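Local coordinates for protein transketolase (Campylobacter jejuni, PDB 3L84) that belongs to the thiamine diphosphate-dependent transketolase family and assembles as a dimer of three-domain subunits, at residues S411-F414 against F415-E419. Sequence-based numbering, arbitrary orientation.
Sequences SATF and FIFSE
Thr413 OG1 lies in the plane of the Phe417 ring, at its edge, while Ile416 CG2 sits 3.5 Å above one face of that ring, over its centre. Phe414 and Phe417 run alongside each other, their rings extending in a common direction. Phe414 CD2 reaches CE2 of Phe417 at 3.7 Å, and the latter atom sits at the edge of the Phe414 ring, near its plane. Ile416 CG2 also touches Phe414 CB, at 4.0 Å, and thus bridges the pair. Thr413 is set roughly perpendicular to the Phe417 side chain; with OG1 anti to the backbone N (chi1 -176°), the hydroxyl oxygen comes within 3.5 Å of Phe417 CB. How a strand hands over to a helix in a beta-alpha-beta unit is well illustrated here: strand 408-414, within the parallel sheet of the pyrimidine-binding domain, turns directly towards helix 418-431. The carbonyl of Phe414 closes the turn, its O accepting Phe417 N at 2.9 Å from above the carbonyl plane and, weakly, Ser418 N. Phe415 O is gripped twice by Ser418, through the backbone N and through OG at 2.7 Å, the latter approaching in the carbonyl plane. Outside these two segments, the Phe417 ring meets His453 edge-to-face and the Phe417 side chain packs on Pro115 of the second subunit, while Glu419 forms a salt bridge with Lys422 of that subunit.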
ATOM      1  N   SER A 411      12.628  -8.964  -3.860  1.00  5.83           N
ATOM      2  CA  SER A 411      11.170  -9.076  -3.715  1.00  6.13           C
ATOM      3  C   SER A 411      10.540  -8.933  -5.074  1.00  6.97           C
ATOM      4  O   SER A 411      10.889  -7.992  -5.792  1.00  8.90           O
ATOM      5  CB  SER A 411      10.619  -7.941  -2.832  1.00  7.76           C
ATOM      6  OG  SER A 411      11.183  -7.983  -1.524  1.00  7.92           O
ATOM      7  N   ALA A 412       9.601  -9.801  -5.449  1.00  5.91           N
ATOM      8  CA  ALA A 412       8.999  -9.777  -6.775  1.00  5.65           C
ATOM      9  C   ALA A 412       7.499  -9.812  -6.731  1.00  5.80           C
ATOM     10  O   ALA A 412       6.895 -10.575  -5.968  1.00  6.54           O
ATOM     11  CB  ALA A 412       9.551 -10.929  -7.648  1.00  7.12           C
ATOM     12  N   THR A 413       6.886  -9.029  -7.615  1.00  5.58           N
ATOM     13  CA  THR A 413       5.454  -9.092  -7.886  1.00  6.12           C
ATOM     14  C   THR A 413       5.175  -8.375  -9.207  1.00  5.47           C
ATOM     15  O   THR A 413       6.107  -7.879  -9.881  1.00  6.94           O
ATOM     16  CB  THR A 413       4.617  -8.490  -6.712  1.00  6.76           C
ATOM     17  OG1 THR A 413       3.217  -8.668  -6.975  1.00  7.41           O
ATOM     18  CG2 THR A 413       4.913  -6.998  -6.464  1.00  8.25           C
ATOM     19  N   PHE A 414       3.928  -8.341  -9.612  1.00  5.12           N
ATOM     20  CA  PHE A 414       3.559  -7.499 -10.742  1.00  5.60           C
ATOM     21  C   PHE A 414       3.714  -6.045 -10.360  1.00  5.93           C
ATOM     22  O   PHE A 414       3.451  -5.628  -9.206  1.00  6.53           O
ATOM     23  CB  PHE A 414       2.078  -7.689 -11.111  1.00  6.21           C
ATOM     24  CG  PHE A 414       1.704  -9.041 -11.708  1.00  8.06           C
ATOM     25  CD1 PHE A 414       2.580  -9.781 -12.466  1.00  9.12           C
ATOM     26  CD2 PHE A 414       0.406  -9.545 -11.524  1.00 10.70           C
ATOM     27  CE1 PHE A 414       2.204 -11.005 -13.017  1.00 11.43           C
ATOM     28  CE2 PHE A 414       0.047 -10.766 -12.098  1.00 10.65           C
ATOM     29  CZ  PHE A 414       0.932 -11.466 -12.844  1.00 11.40           C
ATOM     30  N   PHE A 415       4.060  -5.205 -11.334  1.00  5.65           N
ATOM     31  CA  PHE A 415       4.254  -3.785 -11.056  1.00  5.98           C
ATOM     32  C   PHE A 415       2.988  -3.145 -10.490  1.00  6.43           C
ATOM     33  O   PHE A 415       3.074  -2.260  -9.639  1.00  6.99           O
ATOM     34  CB  PHE A 415       4.713  -3.084 -12.349  1.00  5.96           C
ATOM     35  CG  PHE A 415       5.263  -1.677 -12.189  1.00  6.12           C
ATOM     36  CD1 PHE A 415       5.944  -1.273 -11.046  1.00  6.92           C
ATOM     37  CD2 PHE A 415       5.158  -0.784 -13.247  1.00  6.45           C
ATOM     38  CE1 PHE A 415       6.503   0.004 -10.971  1.00  6.68           C
ATOM     39  CE2 PHE A 415       5.727   0.473 -13.170  1.00  6.59           C
ATOM     40  CZ  PHE A 415       6.367   0.851 -12.043  1.00  6.44           C
ATOM     41  N   ILE A 416       1.791  -3.566 -10.906  1.00  5.99           N
ATOM     42  CA  ILE A 416       0.612  -2.944 -10.338  1.00  7.55           C
ATOM     43  C   ILE A 416       0.525  -3.192  -8.825  1.00  7.27           C
ATOM     44  O   ILE A 416       0.052  -2.329  -8.062  1.00  8.66           O
ATOM     45  CB  ILE A 416      -0.660  -3.448 -11.048  1.00  8.16           C
ATOM     46  CG1 ILE A 416      -1.894  -2.695 -10.565  1.00 10.50           C
ATOM     47  CG2 ILE A 416      -0.861  -4.939 -10.896  1.00  9.17           C
ATOM     48  CD1 ILE A 416      -1.792  -1.158 -10.712  1.00 12.92           C
ATOM     49  N   PHE A 417       1.017  -4.315  -8.330  1.00  7.09           N
ATOM     50  CA  PHE A 417       0.978  -4.669  -6.920  1.00  7.53           C
ATOM     51  C   PHE A 417       2.165  -4.166  -6.142  1.00  6.89           C
ATOM     52  O   PHE A 417       2.248  -4.377  -4.918  1.00  7.46           O
ATOM     53  CB  PHE A 417       0.700  -6.180  -6.718  1.00  8.82           C
ATOM     54  CG  PHE A 417      -0.504  -6.633  -7.398  1.00 12.58           C
ATOM     55  CD1 PHE A 417      -1.644  -5.807  -7.449  1.00 11.64           C
ATOM     56  CD2 PHE A 417      -0.519  -7.837  -8.066  1.00 15.60           C
ATOM     57  CE1 PHE A 417      -2.806  -6.194  -8.137  1.00 16.03           C
ATOM     58  CE2 PHE A 417      -1.698  -8.219  -8.769  1.00 18.27           C
ATOM     59  CZ  PHE A 417      -2.786  -7.391  -8.807  1.00 17.48           C
ATOM     60  N   SER A 418       3.053  -3.413  -6.793  1.00  6.98           N
ATOM     61  CA  SER A 418       4.022  -2.602  -6.061  1.00  7.25           C
ATOM     62  C   SER A 418       3.297  -1.705  -5.056  1.00  6.80           C
ATOM     63  O   SER A 418       3.838  -1.373  -4.002  1.00  7.58           O
ATOM     64  CB  SER A 418       4.879  -1.737  -6.986  1.00  7.67           C
ATOM     65  OG  SER A 418       4.121  -0.754  -7.651  1.00  8.10           O
ATOM     66  N   GLU A 419       2.070  -1.323  -5.381  1.00  6.10           N
ATOM     67  CA  GLU A 419       1.325  -0.419  -4.485  1.00  6.76           C
ATOM     68  C   GLU A 419       1.009  -1.080  -3.164  1.00  7.10           C
ATOM     69  O   GLU A 419       0.856  -0.380  -2.153  1.00  7.84           O
ATOM     70  CB  GLU A 419       0.068   0.110  -5.146  1.00  7.06           C
ATOM     71  CG  GLU A 419       0.385   0.881  -6.406  1.00  7.95           C
ATOM     72  CD  GLU A 419      -0.695   1.798  -6.909  1.00  8.08           C
ATOM     73  OE1 GLU A 419      -1.897   1.494  -6.710  1.00  9.30           O
ATOM     74  OE2 GLU A 419      -0.347   2.827  -7.505  1.00  8.91           O
TER